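Local coordinates for glycosyl hydrolases family 31 family protein (Aspergillus niger, PDB 6DRU) that hydrolyses the alpha-xylosyl linkage at the non-reducing terminal glucose of xyloglucan oligosaccharides, releasing alpha-xylose, at residues Phe24-Phe29 with Gln232-Ala237; Ile44-Asp49 with Tyr439-Gln444; Tyr150-Gln155 with Ile160-Ser165; Thr178-Ser183 with Ala188-Met193. All coordinates share one frame; numbering follows the deposited sequence.

Overall arrangement
Contacts 1, 3 and 4 all reach the eight-stranded mixed sheet of the N-terminal part of this GH31 enzyme, whereas contact 2 ties a loop beside that sheet to a helix of the TIM barrel. Contacts 3 and 4 are the closest pair, with centres 11 Å apart, because strands 149-151 and 176-183 are neighbours: Tyr150 O lies 2.8 Å from Met182 N. Contact 1, centred 12 Å from contact 4, lays Ile235 on Val180, Met182 and Ala188. Contact 2 joins contact 4 through Asn192, whose OD1 is 2.8 Å from Phe46 N, and reaches contact 1 where Phe24 packs on Ile47. All four lie away from the xylose pocket, which includes Asp395 and Asp487.

Contact 1 of 4, residues Phe24-Phe29 with Gln232-Ala237; sequences FGYDGF and QQRISA
Arg234 reaches from helix 228-239 to the type II beta turn, Gly25 to Gly28, that links strands 17-23 and 28-35 of the N-terminal sheet, meeting two consecutive residues differently. Tyr26 supplies a face contact: its CB sits 3.3 Å above the guanidinium plane of Arg234, toward the rim, while the ring continues away with its plane turned 57° from the guanidinium. Asp27 supplies an edge contact. Its carboxylate is nearly coplanar with the guanidinium, the planes differing by 29°, and a single oxygen takes both interactions: Asp27 OD2 accepts from Arg234 NE at 3.2 Å and, weakly, from Arg234 NH2 at 3.3 Å. The NE bond arrives on the anti side of OD2. A bend at chi2 (-78°) in the arginine chain brings CD to 3.4 Å from Tyr26 O and sets the guanidinium against Tyr26 and Asp27.

The other carboxylate oxygen, OD1, accepts from the backbone N of Asn80, so the aspartate is held from two directions. The ring of Tyr26 meets Tyr2 edge-to-face. With NE and NH2 sharing one oxygen, the salt bridge is forked, and the nearby arginine charge would probably help keep Asp27 ionised while tethering the hairpin to the helix.

Contact 2 of 4, residues Ile44-Asp49 with Tyr439-Gln444; sequences ISFIYD and YPWAHQ
Loop 44-49, which has no regular secondary structure, faces the first turn of helix 439-455 at a distance, the nearest CA atoms being those of Phe46 and Trp441, 9.7 Å apart. Two aromatic side chains span that gap. The ring of Phe46 presents its edge to the face of the Trp441 indole in a T-shaped pair, for which the evidence is a 79° angle between planes and a centroid separation of 5.0 Å measured to the five-membered ring. The touching atoms confirm the direction of approach: Phe46 CE1 stands 3.8 Å above the indole plane, offset toward the rim, and is 3.9 Å from Trp441 CD2, which in turn lies near the plane of the phenyl ring. Phe46 CD1 follows along the same edge, at 4.0 Å from Trp441 NE1. The two side chains run past one another in opposite directions. Trp441 carries its CG anti to the backbone N (chi1 -169°), which extends the indole from the helix toward the loop.

The pair belongs to a larger aromatic group, since Phe46 also meets Tyr473 edge-to-face and Trp441 does the same with Phe479. A glycerol, probably from the crystallisation liquor, lies about 4 Å from the Trp441 side chain. On the loop side, Asn192, which follows Trp191 in the chain, bonds to Phe46 N and Ser45 OG, while Ser45 and Ile47 pack on Arg30 of strand 28-35. The T-shaped pair therefore bridges the N-terminal sheet region and barrel helix 439-455, whose Tyr439 and His443 are bonded to Tyr365.

Contact 3 of 4, residues Tyr150-Gln155 with Ile160-Ser165; sequences YGTGTQ and INKKGS
Lys162 curls its side chain back toward the corner that the chain turns at Thr152 and Gly153, and the bends at chi2 (-63°) and chi4 (85°) bring its ammonium group up to Gly151 O and the Thr152 hydroxyl. There NZ makes a weak hydrogen bond to Gly151 O at 3.4 Å, and the same distance separates Lys162 NZ from Thr152 OG1. The hydroxyl of Thr152 is set between the backbone N and the carbonyl carbon (chi1 74°), an orientation that aims OG1 at the lysine chain, where it lies 3.7 Å from Lys162 CG. A water joins the group: it donates to Thr152 OG1 and to Gln155 OE1, the latter at 3.0 Å at the end of an extended side chain, and weakly accepts from Lys162 NZ.

At the strand end of the contact, the Tyr150 ring turns its edge to the backbone, with Tyr150 CD1 3.2 Å from Ile160 O and that oxygen in the ring plane. A second water receives a weak bond from Gly151 N and donates to Ile160 O at 2.6 Å. Asn161 forms an Asx turn to Lys163 N, and its OD1 also accepts from Ile149 N.

Lys162 has further weak partners in Asp157 and Ser504, consistent with a buried positive charge shared among several oxygens rather than held by one strong pair.

Contact 4 of 4, residues Thr178-Ser183 with Ala188-Met193; sequences TPVFMS and AFIWNM
Phe181 and Phe189 form the antiparallel hydrogen-bonded pair at the middle of the hairpin of strands 176-183 and 187-191; segments 178-183 and 188-191 run antiparallel, their axes at 169°. Both of its bonds are present: Phe189 N donates to Phe181 O at 3.0 Å, and Phe181 N to Phe189 O at 3.2 Å. Farther along, Trp191 N donates to Pro179 O at 3.0 Å, with an almost straight N-H...O angle of 174°. Pro179 centres an inverse gamma turn, Val180 N donating to Thr178 O at 2.7 Å. CA-H...O contacts supplement these acceptors, as from Val180 CA to Phe189 O. The outward amides and carbonyls are met by adjacent strands: Met182 N and Val180 O bond to Tyr150 and Thr152, while Ala188 and Ile190 pair with Val221 and Val219.

Phe181 CE2 reaches Phe189 CB at 3.4 Å; the ring planes differ by 28°, but centroids 5.7 Å apart leave little overlap. On the face opposite these rings, Val180 and Ile190 lie side by side, CG2 to CG2 at 3.9 Å. Pro179 CB meets Trp191 CB at 3.5 Å, the two side chains crossing at about a right angle.

Helices 228-239 and 492-508 pack on the Val180, Met182, Ala188 and Ile190 face, whereas Phe181 and Phe189 turn to the neighbouring beta sheet, meeting Phe201 and Phe208 of strands 197-201 and 205-213.

Contact 1 of 4, residues Phe24-Phe29 with Gln232-Ala237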
loop_
_atom_site.group_PDB
_atom_site.type_symbol
_atom_site.label_atom_id
_atom_site.label_comp_id
_atom_site.label_asym_id
_atom_site.label_seq_id
_atom_site.Cartn_x
_atom_site.Cartn_y
_atom_site.Cartn_z
ATOM N N PHE A 24 36.978 -2.801 -3.364
ATOM C CA PHE A 24 36.783 -1.631 -2.514
ATOM C C PHE A 24 37.705 -1.741 -1.309
ATOM O O PHE A 24 37.482 -2.574 -0.426
ATOM C CB PHE A 24 35.322 -1.513 -2.080
ATOM C CG PHE A 24 34.845 -0.102 -1.947
ATOM C CD1 PHE A 24 34.487 0.627 -3.066
ATOM C CD2 PHE A 24 34.753 0.498 -0.704
ATOM C CE1 PHE A 24 34.049 1.931 -2.949
ATOM C CE2 PHE A 24 34.314 1.800 -0.577
ATOM C CZ PHE A 24 33.962 2.519 -1.703
ATOM N N GLY A 25 38.726 -0.890 -1.266
ATOM C CA GLY A 25 39.690 -0.920 -0.188
ATOM C C GLY A 25 40.527 -2.193 -0.188
ATOM O O GLY A 25 40.502 -3.005 -1.115
ATOM N N TYR A 26 41.288 -2.349 0.892
ATOM C CA TYR A 26 42.124 -3.530 1.061
ATOM C C TYR A 26 41.252 -4.739 1.373
ATOM O O TYR A 26 40.469 -4.717 2.329
ATOM C CB TYR A 26 43.143 -3.308 2.175
ATOM C CG TYR A 26 44.251 -2.339 1.826
ATOM C CD1 TYR A 26 44.903 -2.410 0.604
ATOM C CD2 TYR A 26 44.650 -1.358 2.725
ATOM C CE1 TYR A 26 45.918 -1.529 0.283
ATOM C CE2 TYR A 26 45.664 -0.473 2.413
ATOM C CZ TYR A 26 46.294 -0.564 1.190
ATOM O OH TYR A 26 47.305 0.314 0.870
ATOM N N ASP A 27 41.389 -5.791 0.565
ATOM C CA ASP A 27 40.731 -7.077 0.809
ATOM C C ASP A 27 39.215 -6.930 0.926
ATOM O O ASP A 27 38.576 -7.589 1.746
ATOM C CB ASP A 27 41.294 -7.751 2.063
ATOM C CG ASP A 27 42.789 -7.544 2.222
ATOM O OD1 ASP A 27 43.560 -8.059 1.386
ATOM O OD2 ASP A 27 43.192 -6.868 3.195
ATOM N N GLY A 28 38.628 -6.081 0.093
ATOM C CA GLY A 28 37.206 -5.810 0.181
ATOM C C GLY A 28 36.544 -5.752 -1.179
ATOM O O GLY A 28 37.163 -5.401 -2.185
ATOM N N PHE A 29 35.262 -6.115 -1.193
ATOM C CA PHE A 29 34.401 -5.971 -2.359
ATOM C C PHE A 29 33.159 -5.182 -1.971
ATOM O O PHE A 29 32.645 -5.327 -0.857
ATOM C CB PHE A 29 33.992 -7.331 -2.935
ATOM C CG PHE A 29 35.023 -7.938 -3.842
ATOM C CD1 PHE A 29 35.424 -7.280 -4.992
ATOM C CD2 PHE A 29 35.586 -9.169 -3.548
ATOM C CE1 PHE A 29 36.374 -7.836 -5.832
ATOM C CE2 PHE A 29 36.533 -9.731 -4.384
ATOM C CZ PHE A 29 36.927 -9.062 -5.527
ATOM N N GLN A 232 38.823 -4.414 12.200
ATOM C CA GLN A 232 38.460 -3.079 12.662
ATOM C C GLN A 232 39.238 -1.999 11.922
ATOM O O GLN A 232 38.737 -0.882 11.755
ATOM C CB GLN A 232 38.684 -2.960 14.169
ATOM C CG GLN A 232 37.701 -3.763 15.001
ATOM C CD GLN A 232 36.269 -3.302 14.808
ATOM O OE1 GLN A 232 35.987 -2.103 14.791
ATOM N NE2 GLN A 232 35.355 -4.254 14.660
ATOM N N GLN A 233 40.460 -2.307 11.479
ATOM C CA GLN A 233 41.201 -1.354 10.660
ATOM C C GLN A 233 40.508 -1.128 9.323
ATOM O O GLN A 233 40.486 -0.004 8.808
ATOM C CB GLN A 233 42.631 -1.846 10.440
ATOM C CG GLN A 233 43.644 -0.740 10.186
ATOM C CD GLN A 233 44.960 -1.273 9.651
ATOM O OE1 GLN A 233 45.464 -2.294 10.118
ATOM N NE2 GLN A 233 45.525 -0.578 8.672
ATOM N N ARG A 234 39.930 -2.188 8.750
ATOM C CA ARG A 234 39.231 -2.071 7.476
ATOM C C ARG A 234 37.867 -1.411 7.639
ATOM O O ARG A 234 37.465 -0.603 6.794
ATOM C CB ARG A 234 39.081 -3.450 6.838
ATOM C CG ARG A 234 40.389 -4.203 6.661
ATOM C CD ARG A 234 41.168 -3.703 5.458
ATOM N NE ARG A 234 42.388 -4.475 5.240
ATOM C CZ ARG A 234 43.594 -4.103 5.659
ATOM N NH1 ARG A 234 43.746 -2.965 6.322
ATOM N NH2 ARG A 234 44.648 -4.868 5.414
ATOM N N ILE A 235 37.144 -1.746 8.711
ATOM C CA ILE A 235 35.828 -1.157 8.940
ATOM C C ILE A 235 35.950 0.350 9.124
ATOM O O ILE A 235 35.180 1.130 8.551
ATOM C CB ILE A 235 35.145 -1.820 10.150
ATOM C CG1 ILE A 235 34.819 -3.284 9.853
ATOM C CG2 ILE A 235 33.883 -1.063 10.539
ATOM C CD1 ILE A 235 34.377 -4.069 11.071
ATOM N N SER A 236 36.925 0.782 9.928
ATOM C CA SER A 236 37.119 2.209 10.161
ATOM C C SER A 236 37.573 2.927 8.897
ATOM O O SER A 236 37.207 4.087 8.681
ATOM C CB SER A 236 38.128 2.425 11.289
ATOM O OG SER A 236 39.366 1.800 10.994
ATOM N N ALA A 237 38.368 2.264 8.055
ATOM C CA ALA A 237 38.744 2.858 6.778
ATOM C C ALA A 237 37.557 2.982 5.834
ATOM O O ALA A 237 37.583 3.823 4.929
ATOM C CB ALA A 237 39.850 2.039 6.115
#

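Contact 2 of 4, residues Ile44-Asp49 with Tyr439-Gln444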
loop_
_atom_site.group_PDB
_atom_site.type_symbol
_atom_site.label_atom_id
_atom_site.label_comp_id
_atom_site.label_asym_id
_atom_site.label_seq_id
_atom_site.Cartn_x
_atom_site.Cartn_y
_atom_site.Cartn_z
ATOM N N ILE A 44 21.556 7.615 0.283
ATOM C CA ILE A 44 22.370 7.912 1.457
ATOM C C ILE A 44 23.336 6.759 1.692
ATOM O O ILE A 44 22.925 5.596 1.776
ATOM C CB ILE A 44 21.493 8.167 2.696
ATOM C CG1 ILE A 44 20.759 9.510 2.586
ATOM C CG2 ILE A 44 22.329 8.108 3.966
ATOM C CD1 ILE A 44 19.501 9.481 1.760
ATOM N N SER A 45 24.623 7.085 1.796
ATOM C CA SER A 45 25.682 6.104 1.977
ATOM C C SER A 45 26.503 6.485 3.197
ATOM O O SER A 45 26.702 7.670 3.480
ATOM C CB SER A 45 26.593 6.016 0.744
ATOM O OG SER A 45 27.648 5.092 0.953
ATOM N N PHE A 46 26.964 5.473 3.927
ATOM C CA PHE A 46 27.732 5.676 5.146
ATOM C C PHE A 46 29.184 5.247 4.995
ATOM O O PHE A 46 29.929 5.261 5.980
ATOM C CB PHE A 46 27.071 4.935 6.309
ATOM C CG PHE A 46 25.678 5.411 6.611
ATOM C CD1 PHE A 46 25.469 6.527 7.407
ATOM C CD2 PHE A 46 24.575 4.750 6.090
ATOM C CE1 PHE A 46 24.187 6.973 7.683
ATOM C CE2 PHE A 46 23.290 5.190 6.362
ATOM C CZ PHE A 46 23.096 6.303 7.159
ATOM N N ILE A 47 29.605 4.871 3.790
ATOM C CA ILE A 47 30.976 4.447 3.539
ATOM C C ILE A 47 31.676 5.498 2.689
ATOM O O ILE A 47 31.042 6.248 1.938
ATOM C CB ILE A 47 31.040 3.061 2.861
ATOM C CG1 ILE A 47 30.435 3.122 1.460
ATOM C CG2 ILE A 47 30.330 2.020 3.712
ATOM C CD1 ILE A 47 30.714 1.892 0.626
ATOM N N TYR A 48 33.000 5.551 2.820
ATOM C CA TYR A 48 33.821 6.514 2.100
ATOM C C TYR A 48 34.219 5.958 0.739
ATOM O O TYR A 48 34.573 4.783 0.614
ATOM C CB TYR A 48 35.076 6.860 2.906
ATOM C CG TYR A 48 34.819 7.729 4.118
ATOM C CD1 TYR A 48 34.358 7.181 5.307
ATOM C CD2 TYR A 48 35.045 9.098 4.073
ATOM C CE1 TYR A 48 34.122 7.973 6.415
ATOM C CE2 TYR A 48 34.813 9.899 5.177
ATOM C CZ TYR A 48 34.352 9.332 6.344
ATOM O OH TYR A 48 34.120 10.126 7.446
ATOM N N ASP A 49 34.166 6.813 -0.278
ATOM C CA ASP A 49 34.609 6.458 -1.626
ATOM C C ASP A 49 35.538 7.550 -2.136
ATOM O O ASP A 49 35.068 8.669 -2.428
ATOM C CB ASP A 49 33.427 6.263 -2.571
ATOM C CG ASP A 49 33.846 5.694 -3.913
ATOM O OD1 ASP A 49 35.011 5.259 -4.037
ATOM O OD2 ASP A 49 33.009 5.677 -4.842
ATOM N N TYR A 439 18.478 9.329 11.070
ATOM C CA TYR A 439 18.109 10.465 11.915
ATOM C C TYR A 439 19.109 10.747 13.032
ATOM O O TYR A 439 19.581 11.894 13.124
ATOM C CB TYR A 439 16.695 10.262 12.472
ATOM C CG TYR A 439 16.151 11.484 13.174
ATOM C CD1 TYR A 439 16.364 11.687 14.532
ATOM C CD2 TYR A 439 15.429 12.441 12.475
ATOM C CE1 TYR A 439 15.871 12.808 15.172
ATOM C CE2 TYR A 439 14.931 13.563 13.107
ATOM C CZ TYR A 439 15.155 13.742 14.455
ATOM O OH TYR A 439 14.659 14.860 15.085
ATOM N N PRO A 440 19.471 9.796 13.906
ATOM C CA PRO A 440 20.450 10.135 14.951
ATOM C C PRO A 440 21.836 10.405 14.398
ATOM O O PRO A 440 22.578 11.211 14.973
ATOM C CB PRO A 440 20.433 8.900 15.860
ATOM C CG PRO A 440 20.050 7.789 14.955
ATOM C CD PRO A 440 19.069 8.378 13.980
ATOM N N TRP A 441 22.206 9.748 13.297
ATOM C CA TRP A 441 23.488 10.019 12.656
ATOM C C TRP A 441 23.551 11.456 12.152
ATOM O O TRP A 441 24.563 12.144 12.334
ATOM C CB TRP A 441 23.697 9.027 11.511
ATOM C CG TRP A 441 25.069 9.005 10.912
ATOM C CD1 TRP A 441 26.079 8.139 11.213
ATOM C CD2 TRP A 441 25.573 9.869 9.886
ATOM N NE1 TRP A 441 27.184 8.415 10.445
ATOM C CE2 TRP A 441 26.900 9.473 9.623
ATOM C CE3 TRP A 441 25.035 10.942 9.169
ATOM C CZ2 TRP A 441 27.695 10.112 8.674
ATOM C CZ3 TRP A 441 25.826 11.576 8.227
ATOM C CH2 TRP A 441 27.141 11.159 7.989
ATOM N N ALA A 442 22.472 11.930 11.527
ATOM C CA ALA A 442 22.426 13.311 11.063
ATOM C C ALA A 442 22.287 14.299 12.211
ATOM O O ALA A 442 22.658 15.467 12.053
ATOM C CB ALA A 442 21.275 13.498 10.074
ATOM N N HIS A 443 21.756 13.862 13.356
ATOM C CA HIS A 443 21.698 14.738 14.522
ATOM C C HIS A 443 23.090 14.971 15.098
ATOM O O HIS A 443 23.438 16.103 15.455
ATOM C CB HIS A 443 20.761 14.149 15.576
ATOM C CG HIS A 443 20.339 15.129 16.626
ATOM N ND1 HIS A 443 19.919 16.406 16.325
ATOM C CD2 HIS A 443 20.262 15.017 17.973
ATOM C CE1 HIS A 443 19.605 17.040 17.441
ATOM N NE2 HIS A 443 19.800 16.218 18.454
ATOM N N GLN A 444 23.899 13.910 15.205
ATOM C CA GLN A 444 25.305 14.088 15.551
ATOM C C GLN A 444 25.996 14.999 14.547
ATOM O O GLN A 444 26.785 15.873 14.925
ATOM C CB GLN A 444 26.017 12.735 15.602
ATOM C CG GLN A 444 25.457 11.747 16.604
ATOM C CD GLN A 444 26.217 10.434 16.598
ATOM O OE1 GLN A 444 25.990 9.574 15.748
ATOM N NE2 GLN A 444 27.132 10.277 17.546
#

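Contact 3 of 4, residues Tyr150-Gln155 with Ile160-Ser165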
loop_
_atom_site.group_PDB
_atom_site.type_symbol
_atom_site.label_atom_id
_atom_site.label_comp_id
_atom_site.label_asym_id
_atom_site.label_seq_id
_atom_site.Cartn_x
_atom_site.Cartn_y
_atom_site.Cartn_z
ATOM N N TYR A 150 29.817 -10.843 15.955
ATOM C CA TYR A 150 30.151 -9.798 16.912
ATOM C C TYR A 150 29.784 -8.438 16.338
ATOM O O TYR A 150 30.012 -8.173 15.153
ATOM C CB TYR A 150 31.643 -9.817 17.263
ATOM C CG TYR A 150 32.192 -11.189 17.576
ATOM C CD1 TYR A 150 31.532 -12.038 18.454
ATOM C CD2 TYR A 150 33.371 -11.636 16.992
ATOM C CE1 TYR A 150 32.032 -13.293 18.741
ATOM C CE2 TYR A 150 33.879 -12.889 17.274
ATOM C CZ TYR A 150 33.206 -13.714 18.150
ATOM O OH TYR A 150 33.709 -14.963 18.432
ATOM N N GLY A 151 29.232 -7.571 17.185
ATOM C CA GLY A 151 28.869 -6.230 16.766
ATOM C C GLY A 151 27.376 -5.991 16.731
ATOM O O GLY A 151 26.686 -6.178 17.739
ATOM N N THR A 152 26.872 -5.566 15.568
ATOM C CA THR A 152 25.453 -5.304 15.319
ATOM C C THR A 152 24.903 -4.145 16.153
ATOM O O THR A 152 23.684 -4.016 16.311
ATOM C CB THR A 152 24.595 -6.560 15.541
ATOM O OG1 THR A 152 24.475 -6.827 16.944
ATOM C CG2 THR A 152 25.215 -7.768 14.848
ATOM N N GLY A 153 25.768 -3.289 16.685
ATOM C CA GLY A 153 25.318 -2.172 17.493
ATOM C C GLY A 153 25.231 -2.514 18.969
ATOM O O GLY A 153 25.877 -3.437 19.474
ATOM N N THR A 154 24.399 -1.750 19.670
ATOM C CA THR A 154 24.229 -1.890 21.109
ATOM C C THR A 154 22.845 -2.429 21.443
ATOM O O THR A 154 21.869 -2.181 20.728
ATOM C CB THR A 154 24.444 -0.552 21.821
ATOM O OG1 THR A 154 23.460 0.391 21.377
ATOM C CG2 THR A 154 25.830 -0.013 21.521
ATOM N N GLN A 155 22.770 -3.150 22.559
ATOM C CA GLN A 155 21.559 -3.820 23.009
ATOM C C GLN A 155 21.833 -4.416 24.383
ATOM O O GLN A 155 22.959 -4.828 24.673
ATOM C CB GLN A 155 21.129 -4.912 22.019
ATOM C CG GLN A 155 19.926 -5.732 22.449
ATOM C CD GLN A 155 19.570 -6.806 21.443
ATOM O OE1 GLN A 155 20.301 -7.034 20.479
ATOM N NE2 GLN A 155 18.441 -7.471 21.659
ATOM N N ILE A 160 27.838 -11.252 23.721
ATOM C CA ILE A 160 28.733 -10.744 22.691
ATOM C C ILE A 160 28.693 -11.590 21.425
ATOM O O ILE A 160 29.118 -11.104 20.365
ATOM C CB ILE A 160 30.184 -10.615 23.201
ATOM C CG1 ILE A 160 30.679 -11.947 23.766
ATOM C CG2 ILE A 160 30.298 -9.494 24.225
ATOM C CD1 ILE A 160 32.149 -11.941 24.107
ATOM N N ASN A 161 28.212 -12.829 21.497
ATOM C CA ASN A 161 27.963 -13.653 20.320
ATOM C C ASN A 161 26.493 -13.503 19.949
ATOM O O ASN A 161 25.611 -14.001 20.658
ATOM C CB ASN A 161 28.317 -15.115 20.588
ATOM C CG ASN A 161 28.062 -16.008 19.387
ATOM O OD1 ASN A 161 27.969 -15.535 18.254
ATOM N ND2 ASN A 161 27.946 -17.307 19.632
ATOM N N LYS A 162 26.229 -12.817 18.840
ATOM C CA LYS A 162 24.869 -12.524 18.411
ATOM C C LYS A 162 24.278 -13.613 17.522
ATOM O O LYS A 162 23.178 -13.429 16.991
ATOM C CB LYS A 162 24.825 -11.177 17.686
ATOM C CG LYS A 162 25.334 -10.007 18.520
ATOM C CD LYS A 162 24.463 -9.774 19.750
ATOM C CE LYS A 162 25.091 -8.762 20.700
ATOM N NZ LYS A 162 24.780 -7.354 20.327
ATOM N N LYS A 163 24.977 -14.734 17.351
ATOM C CA LYS A 163 24.456 -15.823 16.535
ATOM C C LYS A 163 23.149 -16.349 17.118
ATOM O O LYS A 163 22.998 -16.475 18.336
ATOM C CB LYS A 163 25.485 -16.950 16.444
ATOM C CG LYS A 163 25.031 -18.166 15.650
ATOM C CD LYS A 163 25.436 -18.048 14.193
ATOM C CE LYS A 163 24.952 -19.239 13.386
ATOM N NZ LYS A 163 25.147 -19.032 11.924
ATOM N N GLY A 164 22.202 -16.657 16.237
ATOM C CA GLY A 164 20.900 -17.128 16.662
ATOM C C GLY A 164 19.934 -16.044 17.079
ATOM O O GLY A 164 18.858 -16.364 17.598
ATOM N N SER A 165 20.277 -14.774 16.873
ATOM C CA SER A 165 19.434 -13.654 17.260
ATOM C C SER A 165 18.903 -12.937 16.026
ATOM O O SER A 165 19.553 -12.899 14.978
ATOM C CB SER A 165 20.203 -12.654 18.133
ATOM O OG SER A 165 20.585 -13.234 19.366
HETATM O O HOH W 1 29.367 -8.530 20.370
HETATM O O HOH W 2 22.508 -5.626 19.005
#

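Contact 4 of 4, residues Thr178-Ser183 with Ala188-Met193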
loop_
_atom_site.group_PDB
_atom_site.type_symbol
_atom_site.label_atom_id
_atom_site.label_comp_id
_atom_site.label_asym_id
_atom_site.label_seq_id
_atom_site.Cartn_x
_atom_site.Cartn_y
_atom_site.Cartn_z
ATOM N N THR A 178 22.774 -1.582 14.387
ATOM C CA THR A 178 23.631 -1.120 13.303
ATOM C C THR A 178 24.198 -2.322 12.558
ATOM O O THR A 178 24.930 -3.125 13.147
ATOM C CB THR A 178 24.759 -0.239 13.844
ATOM O OG1 THR A 178 24.203 0.869 14.563
ATOM C CG2 THR A 178 25.621 0.286 12.706
ATOM N N PRO A 179 23.896 -2.478 11.269
ATOM C CA PRO A 179 24.311 -3.687 10.535
ATOM C C PRO A 179 25.784 -3.659 10.131
ATOM O O PRO A 179 26.140 -3.635 8.950
ATOM C CB PRO A 179 23.364 -3.673 9.329
ATOM C CG PRO A 179 23.137 -2.224 9.069
ATOM C CD PRO A 179 23.133 -1.547 10.419
ATOM N N VAL A 180 26.659 -3.666 11.134
ATOM C CA VAL A 180 28.098 -3.811 10.948
ATOM C C VAL A 180 28.553 -4.888 11.923
ATOM O O VAL A 180 28.475 -4.695 13.142
ATOM C CB VAL A 180 28.858 -2.499 11.192
ATOM C CG1 VAL A 180 30.359 -2.743 11.172
ATOM C CG2 VAL A 180 28.471 -1.458 10.155
ATOM N N PHE A 181 29.017 -6.021 11.399
ATOM C CA PHE A 181 29.392 -7.132 12.259
ATOM C C PHE A 181 30.663 -7.795 11.756
ATOM O O PHE A 181 30.995 -7.727 10.570
ATOM C CB PHE A 181 28.264 -8.173 12.363
ATOM C CG PHE A 181 28.068 -9.001 11.120
ATOM C CD1 PHE A 181 28.714 -10.222 10.972
ATOM C CD2 PHE A 181 27.213 -8.580 10.117
ATOM C CE1 PHE A 181 28.526 -10.991 9.838
ATOM C CE2 PHE A 181 27.018 -9.348 8.984
ATOM C CZ PHE A 181 27.679 -10.555 8.843
ATOM N N MET A 182 31.373 -8.435 12.683
ATOM C CA MET A 182 32.514 -9.286 12.377
ATOM C C MET A 182 32.136 -10.740 12.620
ATOM O O MET A 182 31.379 -11.048 13.546
ATOM C CB MET A 182 33.730 -8.933 13.237
ATOM C CG MET A 182 34.249 -7.519 13.077
ATOM S SD MET A 182 35.729 -7.255 14.076
ATOM C CE MET A 182 35.148 -7.765 15.693
ATOM N N SER A 183 32.663 -11.627 11.787
ATOM C CA SER A 183 32.502 -13.060 11.959
ATOM C C SER A 183 33.845 -13.686 12.313
ATOM O O SER A 183 34.899 -13.220 11.872
ATOM C CB SER A 183 31.936 -13.711 10.694
ATOM O OG SER A 183 31.867 -15.118 10.832
ATOM N N ALA A 188 34.342 -9.225 7.785
ATOM C CA ALA A 188 33.388 -8.254 8.291
ATOM C C ALA A 188 32.425 -7.877 7.172
ATOM O O ALA A 188 32.721 -8.048 5.987
ATOM C CB ALA A 188 34.091 -7.007 8.840
ATOM N N PHE A 189 31.266 -7.351 7.565
ATOM C CA PHE A 189 30.172 -7.101 6.637
ATOM C C PHE A 189 29.464 -5.815 7.035
ATOM O O PHE A 189 29.181 -5.602 8.218
ATOM C CB PHE A 189 29.195 -8.285 6.635
ATOM C CG PHE A 189 28.132 -8.214 5.571
ATOM C CD1 PHE A 189 26.961 -7.504 5.784
ATOM C CD2 PHE A 189 28.292 -8.884 4.369
ATOM C CE1 PHE A 189 25.979 -7.447 4.813
ATOM C CE2 PHE A 189 27.311 -8.832 3.394
ATOM C CZ PHE A 189 26.154 -8.113 3.617
ATOM N N ILE A 190 29.181 -4.965 6.050
ATOM C CA ILE A 190 28.497 -3.696 6.264
ATOM C C ILE A 190 27.286 -3.645 5.347
ATOM O O ILE A 190 27.430 -3.685 4.120
ATOM C CB ILE A 190 29.415 -2.491 5.999
ATOM C CG1 ILE A 190 30.666 -2.564 6.871
ATOM C CG2 ILE A 190 28.666 -1.187 6.248
ATOM C CD1 ILE A 190 31.660 -1.456 6.597
ATOM N N TRP A 191 26.096 -3.559 5.940
ATOM C CA TRP A 191 24.846 -3.370 5.203
ATOM C C TRP A 191 24.620 -1.867 5.093
ATOM O O TRP A 191 24.002 -1.243 5.958
ATOM C CB TRP A 191 23.710 -4.097 5.914
ATOM C CG TRP A 191 22.344 -4.025 5.285
ATOM C CD1 TRP A 191 21.290 -3.270 5.711
ATOM C CD2 TRP A 191 21.871 -4.768 4.153
ATOM N NE1 TRP A 191 20.195 -3.484 4.910
ATOM C CE2 TRP A 191 20.526 -4.398 3.945
ATOM C CE3 TRP A 191 22.454 -5.701 3.289
ATOM C CZ2 TRP A 191 19.758 -4.926 2.909
ATOM C CZ3 TRP A 191 21.687 -6.225 2.262
ATOM C CH2 TRP A 191 20.353 -5.837 2.082
ATOM N N ASN A 192 25.148 -1.275 4.019
ATOM C CA ASN A 192 25.170 0.179 3.837
ATOM C C ASN A 192 23.797 0.666 3.369
ATOM O O ASN A 192 23.582 1.040 2.214
ATOM C CB ASN A 192 26.266 0.570 2.855
ATOM C CG ASN A 192 26.460 2.071 2.759
ATOM O OD1 ASN A 192 26.184 2.808 3.707
ATOM N ND2 ASN A 192 26.935 2.533 1.610
ATOM N N MET A 193 22.849 0.664 4.309
ATOM C CA MET A 193 21.461 0.989 4.016
ATOM C C MET A 193 20.880 1.822 5.153
ATOM O O MET A 193 21.030 1.448 6.330
ATOM C CB MET A 193 20.631 -0.283 3.814
ATOM C CG MET A 193 21.176 -1.229 2.757
ATOM S SD MET A 193 20.758 -0.713 1.084
ATOM C CE MET A 193 19.062 -1.278 0.981
#